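Local coordinates for protein GH3 beta-N-acetylglucosaminidase (Paenibacillaceae, PDB 6K5J) that cleaves terminal beta-linked N-acetylglucosamine units from its substrates as a family 3 glycoside hydrolase, at residues S449-S455 against D476-A482; N425-I429 against H440-L444; E55-A60 against L350-L356; E411-L417 against M510-A514. One frame throughout, in Å; residues are numbered along the deposited sequence.

Contact 1: S449-S455 against D476-A482; sequences SQVVVVS and DVQLIVA
S449 and Q478 meet through side chain and backbone together. S449 OG donates to Q478 OE1 at 2.7 Å, tilted moderately from the plane of that amide carbonyl. Beside it, Q478 N donates to S449 O at 2.8 Å. The Q478 chain folds back at its second torsion (chi2 80°), which carries the amide oxygen across to the serine. Beyond this corner, strands 450-455 and 478-482 run parallel and are joined by backbone bonds. V451 N binds Q478 O, and V451 O accepts from I480 N. V453 repeats the pattern with I480 O and A482 N. The last bond, from S455 N to A482 O at 2.9 Å, comes in about 40° out of the carbonyl plane. CA-H...O contacts fill the intervals, as from V454 CA to A482 O at 3.2 Å.

On one face L479 CD1 touches V453 CG2 at 3.7 Å and V451 CG1 at 4.0 Å. V451 CG2 also meets V477 CG1 at 3.8 Å. Further out, S455 OG is bonded to D489, and the Q450 amide is held by the backbone of D385 and P389. Helix 462-472 links the strands as a beta-alpha-beta unit and packs on V453, L479 and V481. Helix 507-517 covers V452, I480 and A482 on the other face, and strand 390-396 pairs with the far edge of strand 450-455.

Contact 2: N425-I429 against H440-L444; sequences NEQTI and HIQEL
Q427 lays its aliphatic stem over I441 and L444. Its CB meets I441 CD1 at 3.7 Å, and its CG meets L444 CD1 at 3.6 Å. The chain bends at the second torsion (chi2 -68°), which turns the amide along the strand. There Q427 NE2 donates to N425 OD1 at 2.8 Å. The bond is nearly straight, lies in the carbonyl plane and uses a lone pair of N425, so it fixes the rotation of the Q427 amide. The other end of that amide approaches the H440 ring, with Q427 OE1 3.2 Å from H440 CE1. The two planes stand almost at right angles, and no hydrogen bond forms. L444 CD1 also lies on one face of the same ring, toward its rim. L444 CD2 touches N425 ND2 at 3.9 Å. At the other end I429 CG2 packs on I441 CG1 at 4.0 Å, next to L467 and L471 of helix 462-472.

The strand and helix axes are 10.6 Å apart and close to antiparallel. Strand 424-430 is an edge strand, and helix 435-447 leads back over the sheet to strand 450-455. This is a beta-alpha-beta crossover, consistent with the alpha/beta sandwich domain of family 3 glycoside hydrolases.

Contact 3: E55-A60 against L350-L356; sequences EPAQVA and LSSGDTL
E55 reaches from the N-cap position of helix 56-72 to the type II turn S351-D354. Its CB leads into CG, which sits between the backbone N and the carbonyl carbon (chi1 67°), and from there the chain runs extended toward the turn. CD comes within 3.6 Å of S352 OG. OE1 accepts from G353 N at 2.8 Å in an almost straight bond. OE2 accepts from S352 OG, also at 2.8 Å. Both donors meet the carboxylate on its syn sides. OE1 takes a second bond from a water that also donates to D354 O and accepts from A57 N. With an alanine here, G353 N and S352 OG would lose the carboxylate that accepts from both, and the turn would probably be freer to shift from the helix.

The turn is braced from within by D354 OD2, which accepts from S351 N. Below the polar layer, A57 CB presses on the S351 backbone, 3.3 Å from S351 C. L350 CD1 packs against P56 CB at 4.0 Å and A60 CB at 4.1 Å. A second water bridges A57 O and L350 O. L128 touches both P56 and L350.

The contact thus ties a helix of the barrel domain to the loop leading to helix 359-372. Three donors converge on one carboxylate at the N-cap position of a helix, which is likely to favour the ionised form of E55.

Contact 4: E411-L417 against M510-A514; sequences ETLGYWL and MRALA
R511 lies over one face of W416 in a CH-pi contact. R511 CB stands 3.6 Å from the centroid of the five-membered ring, only 16° off its normal. The arginine chain then runs extended from CG to NE, which carries CD over the outer rim of the six-membered ring, 4.0 Å from W416 CH2. On the same face R511 N lies 3.3 Å from W416 CD1. The guanidinium is turned about perpendicular to the indole and makes a salt bridge to E370. The edge of the Y415 ring meets the opposite face of W416, with Y415 CD2 over the indole centre. If an alanine replaced W416, the R511 stem and the edge of Y415 would lose the surface between them, and a gap would probably open between the helices.

Helices 413-417 and 510-514 cross at 53°, with axes 8.3 Å apart. They lie side by side on one face of the mixed sheet, as one helical layer of an alpha/beta sandwich. L413 rests on V452 and V454, while L513 rests on A482.

No hydrogen bond joins the two segments. The start of helix 413-419 has its own: T412 is the N-cap, and its OG1 accepts from Y415 N at 2.9 Å. E426 binds T412 OG1 and G414 N from the edge strand.

The remaining contacts are apolar. A514 CB lies among W416 CB at 3.7 Å, L413 CD1 at 3.8 Å and L417 CD2 at 3.9 Å. L413 CD2 also meets L513 CD2, the side chains crossing nearly at right angles. M510 CB abuts W416 CD1, and M510 SD packs beside L413 CB.

How the contacts relate
Contacts 1, 2 and 4 belong to one alpha/beta domain built on the six-stranded mixed sheet. Their centres lie 11 to 17 Å apart. Contact 1 is within the sheet, contact 2 joins its edge strand to a helix, and contact 4 pairs two helices lying on it. Contacts 1 and 4 touch through V454, V452 and A482. Contacts 2 and 4 are linked by E426. Along the chain contact 3 comes first. Contact 4 then closes a long loop that holds contact 2 followed by contact 1. Contact 3 stands apart, with its centre about 40 Å from contact 1 and 27 Å from contact 4. It is where the loop leading to helix 359-372 lies against the barrel domain.

Contact 1: S449-S455 against D476-A482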
loop_
_atom_site.group_PDB
_atom_site.type_symbol
_atom_site.label_atom_id
_atom_site.label_comp_id
_atom_site.label_asym_id
_atom_site.label_seq_id
_atom_site.Cartn_x
_atom_site.Cartn_y
_atom_site.Cartn_z
ATOM N N SER A 449 1.514 -37.276 -0.406
ATOM C CA SER A 449 2.155 -37.006 -1.692
ATOM C C SER A 449 1.592 -35.765 -2.393
ATOM O O SER A 449 2.320 -35.112 -3.156
ATOM C CB SER A 449 2.045 -38.237 -2.597
ATOM O OG SER A 449 0.936 -38.146 -3.467
ATOM N N GLN A 450 0.322 -35.424 -2.154
ATOM C CA GLN A 450 -0.264 -34.184 -2.659
ATOM C C GLN A 450 0.172 -33.023 -1.777
ATOM O O GLN A 450 -0.328 -32.869 -0.655
ATOM C CB GLN A 450 -1.787 -34.258 -2.673
ATOM C CG GLN A 450 -2.389 -35.049 -3.795
ATOM C CD GLN A 450 -3.874 -34.796 -3.913
ATOM O OE1 GLN A 450 -4.380 -34.479 -4.990
ATOM N NE2 GLN A 450 -4.586 -34.928 -2.795
ATOM N N VAL A 451 1.054 -32.169 -2.297
ATOM C CA VAL A 451 1.600 -31.037 -1.556
ATOM C C VAL A 451 1.308 -29.750 -2.319
ATOM O O VAL A 451 1.601 -29.652 -3.515
ATOM C CB VAL A 451 3.113 -31.186 -1.321
ATOM C CG1 VAL A 451 3.634 -29.990 -0.522
ATOM C CG2 VAL A 451 3.418 -32.501 -0.580
ATOM N N VAL A 452 0.722 -28.774 -1.629
ATOM C CA VAL A 452 0.593 -27.409 -2.133
ATOM C C VAL A 452 1.414 -26.508 -1.225
ATOM O O VAL A 452 1.078 -26.338 -0.046
ATOM C CB VAL A 452 -0.863 -26.917 -2.168
ATOM C CG1 VAL A 452 -0.913 -25.502 -2.780
ATOM C CG2 VAL A 452 -1.771 -27.877 -2.928
ATOM N N VAL A 453 2.460 -25.902 -1.768
ATOM C CA VAL A 453 3.186 -24.871 -1.038
ATOM C C VAL A 453 2.645 -23.520 -1.466
ATOM O O VAL A 453 2.657 -23.187 -2.659
ATOM C CB VAL A 453 4.699 -24.941 -1.279
ATOM C CG1 VAL A 453 5.384 -23.795 -0.519
ATOM C CG2 VAL A 453 5.237 -26.279 -0.840
ATOM N N VAL A 454 2.161 -22.753 -0.499
ATOM C CA VAL A 454 1.895 -21.338 -0.710
ATOM C C VAL A 454 3.215 -20.612 -0.469
ATOM O O VAL A 454 3.746 -20.626 0.645
ATOM C CB VAL A 454 0.783 -20.832 0.214
ATOM C CG1 VAL A 454 0.572 -19.346 0.008
ATOM C CG2 VAL A 454 -0.518 -21.574 -0.066
ATOM N N SER A 455 3.782 -20.025 -1.523
ATOM C CA SER A 455 5.021 -19.281 -1.359
ATOM C C SER A 455 4.719 -17.817 -1.038
ATOM O O SER A 455 3.634 -17.299 -1.306
ATOM C CB SER A 455 5.913 -19.396 -2.604
ATOM O OG SER A 455 5.394 -18.690 -3.721
ATOM N N ASP A 476 8.190 -38.864 -5.583
ATOM C CA ASP A 476 6.985 -39.364 -4.939
ATOM C C ASP A 476 6.014 -38.252 -4.550
ATOM O O ASP A 476 4.996 -38.532 -3.907
ATOM C CB ASP A 476 7.365 -40.171 -3.689
ATOM C CG ASP A 476 8.412 -39.459 -2.828
ATOM O OD1 ASP A 476 9.446 -39.022 -3.382
ATOM O OD2 ASP A 476 8.201 -39.334 -1.598
ATOM N N VAL A 477 6.311 -37.006 -4.908
ATOM C CA VAL A 477 5.529 -35.846 -4.502
ATOM C C VAL A 477 4.911 -35.223 -5.747
ATOM O O VAL A 477 5.588 -35.060 -6.769
ATOM C CB VAL A 477 6.394 -34.818 -3.743
ATOM C CG1 VAL A 477 5.630 -33.502 -3.528
ATOM C CG2 VAL A 477 6.865 -35.388 -2.414
ATOM N N GLN A 478 3.623 -34.894 -5.669
ATOM C CA GLN A 478 2.956 -34.075 -6.679
ATOM C C GLN A 478 2.821 -32.680 -6.078
ATOM O O GLN A 478 1.954 -32.439 -5.231
ATOM C CB GLN A 478 1.606 -34.661 -7.078
ATOM C CG GLN A 478 1.699 -35.962 -7.877
ATOM C CD GLN A 478 1.934 -37.174 -6.993
ATOM O OE1 GLN A 478 1.187 -37.416 -6.038
ATOM N NE2 GLN A 478 2.980 -37.944 -7.301
ATOM N N LEU A 479 3.708 -31.778 -6.491
ATOM C CA LEU A 479 3.853 -30.461 -5.882
ATOM C C LEU A 479 3.184 -29.402 -6.750
ATOM O O LEU A 479 3.439 -29.334 -7.957
ATOM C CB LEU A 479 5.330 -30.114 -5.704
ATOM C CG LEU A 479 5.630 -28.672 -5.268
ATOM C CD1 LEU A 479 5.169 -28.466 -3.838
ATOM C CD2 LEU A 479 7.127 -28.378 -5.405
ATOM N N ILE A 480 2.330 -28.584 -6.135
ATOM C CA ILE A 480 1.825 -27.348 -6.726
ATOM C C ILE A 480 2.347 -26.190 -5.882
ATOM O O ILE A 480 2.301 -26.246 -4.650
ATOM C CB ILE A 480 0.282 -27.316 -6.769
ATOM C CG1 ILE A 480 -0.273 -28.397 -7.697
ATOM C CG2 ILE A 480 -0.241 -25.929 -7.189
ATOM C CD1 ILE A 480 -1.790 -28.603 -7.532
ATOM N N VAL A 481 2.819 -25.131 -6.530
ATOM C CA VAL A 481 3.220 -23.912 -5.835
ATOM C C VAL A 481 2.252 -22.798 -6.228
ATOM O O VAL A 481 1.933 -22.627 -7.409
ATOM C CB VAL A 481 4.678 -23.536 -6.149
ATOM C CG1 VAL A 481 5.097 -22.270 -5.381
ATOM C CG2 VAL A 481 5.599 -24.690 -5.788
ATOM N N ALA A 482 1.769 -22.061 -5.234
ATOM C CA ALA A 482 0.911 -20.904 -5.447
ATOM C C ALA A 482 1.513 -19.739 -4.679
ATOM O O ALA A 482 1.620 -19.798 -3.451
ATOM C CB ALA A 482 -0.522 -21.182 -4.985
#

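Contact 2: N425-I429 against H440-L444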
loop_
_atom_site.group_PDB
_atom_site.type_symbol
_atom_site.label_atom_id
_atom_site.label_comp_id
_atom_site.label_asym_id
_atom_site.label_seq_id
_atom_site.Cartn_x
_atom_site.Cartn_y
_atom_site.Cartn_z
ATOM N N ASN A 425 -3.890 -31.346 5.813
ATOM C CA ASN A 425 -2.919 -31.086 6.866
ATOM C C ASN A 425 -2.248 -29.760 6.513
ATOM O O ASN A 425 -1.396 -29.719 5.624
ATOM C CB ASN A 425 -1.908 -32.227 6.953
ATOM C CG ASN A 425 -0.943 -32.073 8.115
ATOM O OD1 ASN A 425 -0.774 -30.982 8.657
ATOM N ND2 ASN A 425 -0.319 -33.178 8.519
ATOM N N GLU A 426 -2.628 -28.672 7.194
ATOM C CA GLU A 426 -2.010 -27.366 6.957
ATOM C C GLU A 426 -0.927 -27.086 7.993
ATOM O O GLU A 426 -1.215 -26.961 9.190
ATOM C CB GLU A 426 -3.033 -26.233 6.968
ATOM C CG GLU A 426 -2.412 -24.906 6.535
ATOM C CD GLU A 426 -3.451 -23.870 6.146
ATOM O OE1 GLU A 426 -4.308 -23.534 6.994
ATOM O OE2 GLU A 426 -3.416 -23.407 4.981
ATOM N N GLN A 427 0.307 -26.944 7.521
ATOM C CA GLN A 427 1.466 -26.675 8.361
ATOM C C GLN A 427 1.918 -25.238 8.141
ATOM O O GLN A 427 2.238 -24.851 7.011
ATOM C CB GLN A 427 2.600 -27.642 8.032
ATOM C CG GLN A 427 2.305 -29.088 8.416
ATOM C CD GLN A 427 2.250 -29.278 9.920
ATOM O OE1 GLN A 427 3.039 -28.685 10.654
ATOM N NE2 GLN A 427 1.308 -30.096 10.388
ATOM N N THR A 428 1.949 -24.453 9.212
ATOM C CA THR A 428 2.400 -23.071 9.129
ATOM C C THR A 428 3.897 -23.001 9.382
ATOM O O THR A 428 4.392 -23.536 10.380
ATOM C CB THR A 428 1.662 -22.189 10.129
ATOM O OG1 THR A 428 0.268 -22.214 9.830
ATOM C CG2 THR A 428 2.173 -20.742 10.051
ATOM N N ILE A 429 4.614 -22.340 8.479
ATOM C CA ILE A 429 6.052 -22.160 8.602
ATOM C C ILE A 429 6.371 -20.684 8.407
ATOM O O ILE A 429 5.553 -19.904 7.918
ATOM C CB ILE A 429 6.839 -23.029 7.601
ATOM C CG1 ILE A 429 6.613 -22.539 6.167
ATOM C CG2 ILE A 429 6.453 -24.505 7.766
ATOM C CD1 ILE A 429 7.577 -23.146 5.142
ATOM N N HIS A 440 10.522 -30.825 9.078
ATOM C CA HIS A 440 9.166 -31.312 9.307
ATOM C C HIS A 440 8.381 -31.401 8.001
ATOM O O HIS A 440 7.640 -32.366 7.783
ATOM C CB HIS A 440 8.442 -30.407 10.302
ATOM C CG HIS A 440 7.154 -30.980 10.809
ATOM N ND1 HIS A 440 6.084 -30.196 11.182
ATOM C CD2 HIS A 440 6.764 -32.264 10.999
ATOM C CE1 HIS A 440 5.092 -30.971 11.585
ATOM N NE2 HIS A 440 5.480 -32.230 11.484
ATOM N N ILE A 441 8.529 -30.407 7.118
ATOM C CA ILE A 441 7.798 -30.430 5.852
ATOM C C ILE A 441 8.301 -31.568 4.969
ATOM O O ILE A 441 7.511 -32.303 4.368
ATOM C CB ILE A 441 7.910 -29.075 5.127
ATOM C CG1 ILE A 441 7.234 -27.962 5.934
ATOM C CG2 ILE A 441 7.294 -29.185 3.724
ATOM C CD1 ILE A 441 5.850 -28.320 6.465
ATOM N N GLN A 442 9.623 -31.728 4.874
ATOM C CA GLN A 442 10.165 -32.804 4.053
ATOM C C GLN A 442 9.689 -34.163 4.548
ATOM O O GLN A 442 9.398 -35.058 3.747
ATOM C CB GLN A 442 11.693 -32.739 4.032
ATOM C CG GLN A 442 12.235 -31.430 3.471
ATOM C CD GLN A 442 13.324 -31.628 2.442
ATOM O OE1 GLN A 442 13.267 -32.552 1.633
ATOM N NE2 GLN A 442 14.327 -30.750 2.462
ATOM N N GLU A 443 9.567 -34.320 5.865
ATOM C CA GLU A 443 9.098 -35.582 6.423
ATOM C C GLU A 443 7.632 -35.826 6.087
ATOM O O GLU A 443 7.261 -36.916 5.636
ATOM C CB GLU A 443 9.307 -35.592 7.936
ATOM C CG GLU A 443 9.088 -36.954 8.584
ATOM C CD GLU A 443 8.502 -36.854 9.979
ATOM O OE1 GLU A 443 7.259 -36.832 10.110
ATOM O OE2 GLU A 443 9.289 -36.799 10.947
ATOM N N LEU A 444 6.776 -34.825 6.307
ATOM C CA LEU A 444 5.356 -35.007 6.025
ATOM C C LEU A 444 5.105 -35.244 4.540
ATOM O O LEU A 444 4.138 -35.923 4.175
ATOM C CB LEU A 444 4.565 -33.796 6.517
ATOM C CG LEU A 444 4.342 -33.722 8.026
ATOM C CD1 LEU A 444 3.931 -32.313 8.446
ATOM C CD2 LEU A 444 3.301 -34.745 8.457
#

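Contact 3: E55-A60 against L350-L356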
loop_
_atom_site.group_PDB
_atom_site.type_symbol
_atom_site.label_atom_id
_atom_site.label_comp_id
_atom_site.label_asym_id
_atom_site.label_seq_id
_atom_site.Cartn_x
_atom_site.Cartn_y
_atom_site.Cartn_z
ATOM N N GLU A 55 -10.917 -1.495 16.266
ATOM C CA GLU A 55 -12.169 -1.938 15.659
ATOM C C GLU A 55 -12.932 -0.710 15.172
ATOM O O GLU A 55 -12.644 0.408 15.607
ATOM C CB GLU A 55 -13.020 -2.744 16.662
ATOM C CG GLU A 55 -13.545 -1.900 17.822
ATOM C CD GLU A 55 -14.516 -2.659 18.713
ATOM O OE1 GLU A 55 -15.431 -3.322 18.186
ATOM O OE2 GLU A 55 -14.353 -2.604 19.944
ATOM N N PRO A 56 -13.901 -0.890 14.261
ATOM C CA PRO A 56 -14.596 0.274 13.673
ATOM C C PRO A 56 -15.172 1.271 14.669
ATOM O O PRO A 56 -15.006 2.480 14.481
ATOM C CB PRO A 56 -15.699 -0.389 12.835
ATOM C CG PRO A 56 -15.065 -1.674 12.372
ATOM C CD PRO A 56 -14.193 -2.139 13.524
ATOM N N ALA A 57 -15.872 0.805 15.710
ATOM C CA ALA A 57 -16.476 1.739 16.658
ATOM C C ALA A 57 -15.414 2.598 17.330
ATOM O O ALA A 57 -15.605 3.804 17.518
ATOM C CB ALA A 57 -17.284 0.981 17.713
ATOM N N GLN A 58 -14.275 1.992 17.669
ATOM C CA GLN A 58 -13.193 2.724 18.314
ATOM C C GLN A 58 -12.548 3.729 17.358
ATOM O O GLN A 58 -12.206 4.851 17.766
ATOM C CB GLN A 58 -12.161 1.727 18.871
ATOM C CG GLN A 58 -10.815 2.351 19.258
ATOM C CD GLN A 58 -9.834 2.365 18.086
ATOM O OE1 GLN A 58 -9.824 1.450 17.273
ATOM N NE2 GLN A 58 -9.028 3.406 17.995
ATOM N N VAL A 59 -12.373 3.355 16.085
ATOM C CA VAL A 59 -11.742 4.264 15.127
ATOM C C VAL A 59 -12.644 5.467 14.869
ATOM O O VAL A 59 -12.192 6.617 14.870
ATOM C CB VAL A 59 -11.404 3.530 13.812
ATOM C CG1 VAL A 59 -10.729 4.496 12.818
ATOM C CG2 VAL A 59 -10.486 2.331 14.083
ATOM N N ALA A 60 -13.930 5.211 14.619
ATOM C CA ALA A 60 -14.880 6.302 14.419
ATOM C C ALA A 60 -14.899 7.240 15.621
ATOM O O ALA A 60 -14.918 8.469 15.464
ATOM C CB ALA A 60 -16.277 5.731 14.152
ATOM N N LEU A 350 -21.879 3.097 15.158
ATOM C CA LEU A 350 -20.986 1.984 15.460
ATOM C C LEU A 350 -20.790 1.882 16.962
ATOM O O LEU A 350 -20.370 2.852 17.601
ATOM C CB LEU A 350 -19.637 2.163 14.765
ATOM C CG LEU A 350 -19.726 2.240 13.243
ATOM C CD1 LEU A 350 -18.369 2.566 12.623
ATOM C CD2 LEU A 350 -20.246 0.920 12.707
ATOM N N SER A 351 -21.084 0.707 17.513
ATOM C CA SER A 351 -20.788 0.365 18.896
ATOM C C SER A 351 -19.795 -0.783 18.908
ATOM O O SER A 351 -19.668 -1.527 17.932
ATOM C CB SER A 351 -22.048 -0.045 19.669
ATOM O OG SER A 351 -23.040 0.955 19.583
ATOM N N SER A 352 -19.081 -0.912 20.023
ATOM C CA SER A 352 -18.091 -1.973 20.154
ATOM C C SER A 352 -18.700 -3.316 19.770
ATOM O O SER A 352 -19.822 -3.644 20.167
ATOM C CB SER A 352 -17.550 -2.020 21.586
ATOM O OG SER A 352 -16.505 -2.980 21.683
ATOM N N GLY A 353 -17.960 -4.077 18.964
ATOM C CA GLY A 353 -18.450 -5.305 18.393
ATOM C C GLY A 353 -19.065 -5.174 17.015
ATOM O O GLY A 353 -19.265 -6.196 16.350
ATOM N N ASP A 354 -19.379 -3.963 16.565
ATOM C CA ASP A 354 -19.986 -3.788 15.252
ATOM C C ASP A 354 -18.969 -4.031 14.138
ATOM O O ASP A 354 -17.765 -3.794 14.297
ATOM C CB ASP A 354 -20.559 -2.377 15.106
ATOM C CG ASP A 354 -21.912 -2.216 15.788
ATOM O OD1 ASP A 354 -22.458 -3.218 16.298
ATOM O OD2 ASP A 354 -22.410 -1.076 15.820
ATOM N N THR A 355 -19.472 -4.477 12.988
ATOM C CA THR A 355 -18.652 -4.683 11.803
ATOM C C THR A 355 -19.265 -3.956 10.616
ATOM O O THR A 355 -20.484 -3.762 10.547
ATOM C CB THR A 355 -18.507 -6.167 11.463
ATOM O OG1 THR A 355 -17.645 -6.310 10.328
ATOM C CG2 THR A 355 -19.870 -6.778 11.131
ATOM N N LEU A 356 -18.402 -3.537 9.684
ATOM C CA LEU A 356 -18.868 -2.972 8.425
ATOM C C LEU A 356 -18.981 -4.017 7.326
ATOM O O LEU A 356 -19.446 -3.691 6.229
ATOM C CB LEU A 356 -17.932 -1.847 7.958
ATOM C CG LEU A 356 -17.764 -0.662 8.917
ATOM C CD1 LEU A 356 -16.846 0.398 8.288
ATOM C CD2 LEU A 356 -19.127 -0.071 9.273
HETATM O O HOH W 1 -16.596 -1.985 15.966
HETATM O O HOH W 2 -18.209 4.885 17.542
#

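Contact 4: E411-L417 against M510-A514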
loop_
_atom_site.group_PDB
_atom_site.type_symbol
_atom_site.label_atom_id
_atom_site.label_comp_id
_atom_site.label_asym_id
_atom_site.label_seq_id
_atom_site.Cartn_x
_atom_site.Cartn_y
_atom_site.Cartn_z
ATOM N N GLU A 411 -8.424 -17.132 7.261
ATOM C CA GLU A 411 -8.982 -17.799 6.080
ATOM C C GLU A 411 -7.847 -18.153 5.116
ATOM O O GLU A 411 -7.665 -17.556 4.050
ATOM C CB GLU A 411 -10.039 -16.920 5.420
ATOM C CG GLU A 411 -11.283 -16.666 6.278
ATOM C CD GLU A 411 -11.176 -15.425 7.153
ATOM O OE1 GLU A 411 -10.090 -14.810 7.236
ATOM O OE2 GLU A 411 -12.204 -15.052 7.750
ATOM N N THR A 412 -7.062 -19.142 5.537
ATOM C CA THR A 412 -5.931 -19.649 4.777
ATOM C C THR A 412 -6.411 -20.497 3.602
ATOM O O THR A 412 -7.591 -20.831 3.481
ATOM C CB THR A 412 -5.035 -20.510 5.670
ATOM O OG1 THR A 412 -5.778 -21.665 6.097
ATOM C CG2 THR A 412 -4.563 -19.715 6.898
ATOM N N LEU A 413 -5.464 -20.877 2.735
ATOM C CA LEU A 413 -5.802 -21.838 1.692
ATOM C C LEU A 413 -6.333 -23.129 2.303
ATOM O O LEU A 413 -7.318 -23.703 1.814
ATOM C CB LEU A 413 -4.582 -22.115 0.815
ATOM C CG LEU A 413 -4.817 -23.246 -0.184
ATOM C CD1 LEU A 413 -5.929 -22.854 -1.143
ATOM C CD2 LEU A 413 -3.535 -23.548 -0.942
ATOM N N GLY A 414 -5.702 -23.590 3.388
ATOM C CA GLY A 414 -6.175 -24.795 4.051
ATOM C C GLY A 414 -7.584 -24.638 4.581
ATOM O O GLY A 414 -8.396 -25.562 4.492
ATOM N N TYR A 415 -7.893 -23.460 5.133
ATOM C CA TYR A 415 -9.249 -23.148 5.576
ATOM C C TYR A 415 -10.264 -23.373 4.459
ATOM O O TYR A 415 -11.294 -24.031 4.656
ATOM C CB TYR A 415 -9.296 -21.702 6.076
ATOM C CG TYR A 415 -10.691 -21.166 6.370
ATOM C CD1 TYR A 415 -11.263 -21.310 7.636
ATOM C CD2 TYR A 415 -11.426 -20.512 5.383
ATOM C CE1 TYR A 415 -12.537 -20.818 7.905
ATOM C CE2 TYR A 415 -12.689 -20.011 5.640
ATOM C CZ TYR A 415 -13.239 -20.168 6.905
ATOM O OH TYR A 415 -14.494 -19.676 7.161
ATOM N N TRP A 416 -9.992 -22.837 3.267
ATOM C CA TRP A 416 -10.972 -22.969 2.190
ATOM C C TRP A 416 -11.016 -24.390 1.642
ATOM O O TRP A 416 -12.088 -24.885 1.272
ATOM C CB TRP A 416 -10.671 -21.967 1.078
ATOM C CG TRP A 416 -10.911 -20.560 1.515
ATOM C CD1 TRP A 416 -9.970 -19.617 1.779
ATOM C CD2 TRP A 416 -12.178 -19.944 1.754
ATOM N NE1 TRP A 416 -10.570 -18.439 2.162
ATOM C CE2 TRP A 416 -11.928 -18.615 2.153
ATOM C CE3 TRP A 416 -13.503 -20.384 1.661
ATOM C CZ2 TRP A 416 -12.955 -17.717 2.449
ATOM C CZ3 TRP A 416 -14.519 -19.501 1.965
ATOM C CH2 TRP A 416 -14.239 -18.179 2.356
ATOM N N LEU A 417 -9.869 -25.060 1.552
ATOM C CA LEU A 417 -9.897 -26.443 1.091
ATOM C C LEU A 417 -10.679 -27.314 2.064
ATOM O O LEU A 417 -11.467 -28.173 1.648
ATOM C CB LEU A 417 -8.479 -26.969 0.902
ATOM C CG LEU A 417 -7.721 -26.438 -0.315
ATOM C CD1 LEU A 417 -6.310 -26.970 -0.305
ATOM C CD2 LEU A 417 -8.434 -26.816 -1.617
ATOM N N MET A 510 -7.428 -16.558 -1.334
ATOM C CA MET A 510 -7.242 -17.959 -0.985
ATOM C C MET A 510 -8.488 -18.778 -1.292
ATOM O O MET A 510 -8.376 -19.957 -1.657
ATOM C CB MET A 510 -6.835 -18.073 0.486
ATOM C CG MET A 510 -5.453 -17.444 0.789
ATOM S SD MET A 510 -4.082 -18.158 -0.175
ATOM C CE MET A 510 -3.930 -17.029 -1.586
ATOM N N ARG A 511 -9.672 -18.174 -1.174
ATOM C CA ARG A 511 -10.895 -18.853 -1.601
ATOM C C ARG A 511 -10.849 -19.152 -3.089
ATOM O O ARG A 511 -11.109 -20.281 -3.512
ATOM C CB ARG A 511 -12.125 -18.011 -1.260
ATOM C CG ARG A 511 -13.455 -18.583 -1.809
ATOM C CD ARG A 511 -14.630 -17.609 -1.575
ATOM N NE ARG A 511 -15.860 -18.091 -2.209
ATOM C CZ ARG A 511 -16.186 -17.888 -3.482
ATOM N NH1 ARG A 511 -15.379 -17.197 -4.281
ATOM N NH2 ARG A 511 -17.333 -18.379 -3.959
ATOM N N ALA A 512 -10.494 -18.145 -3.897
ATOM C CA ALA A 512 -10.423 -18.328 -5.342
ATOM C C ALA A 512 -9.354 -19.345 -5.708
ATOM O O ALA A 512 -9.554 -20.180 -6.597
ATOM C CB ALA A 512 -10.142 -16.985 -6.020
ATOM N N LEU A 513 -8.207 -19.286 -5.031
ATOM C CA LEU A 513 -7.155 -20.258 -5.295
ATOM C C LEU A 513 -7.637 -21.676 -5.014
ATOM O O LEU A 513 -7.362 -22.596 -5.790
ATOM C CB LEU A 513 -5.927 -19.931 -4.451
ATOM C CG LEU A 513 -4.781 -20.928 -4.514
ATOM C CD1 LEU A 513 -4.238 -21.021 -5.952
ATOM C CD2 LEU A 513 -3.700 -20.477 -3.550
ATOM N N ALA A 514 -8.351 -21.872 -3.900
ATOM C CA ALA A 514 -8.898 -23.192 -3.598
ATOM C C ALA A 514 -9.857 -23.646 -4.688
ATOM O O ALA A 514 -9.831 -24.812 -5.102
ATOM C CB ALA A 514 -9.605 -23.175 -2.239
#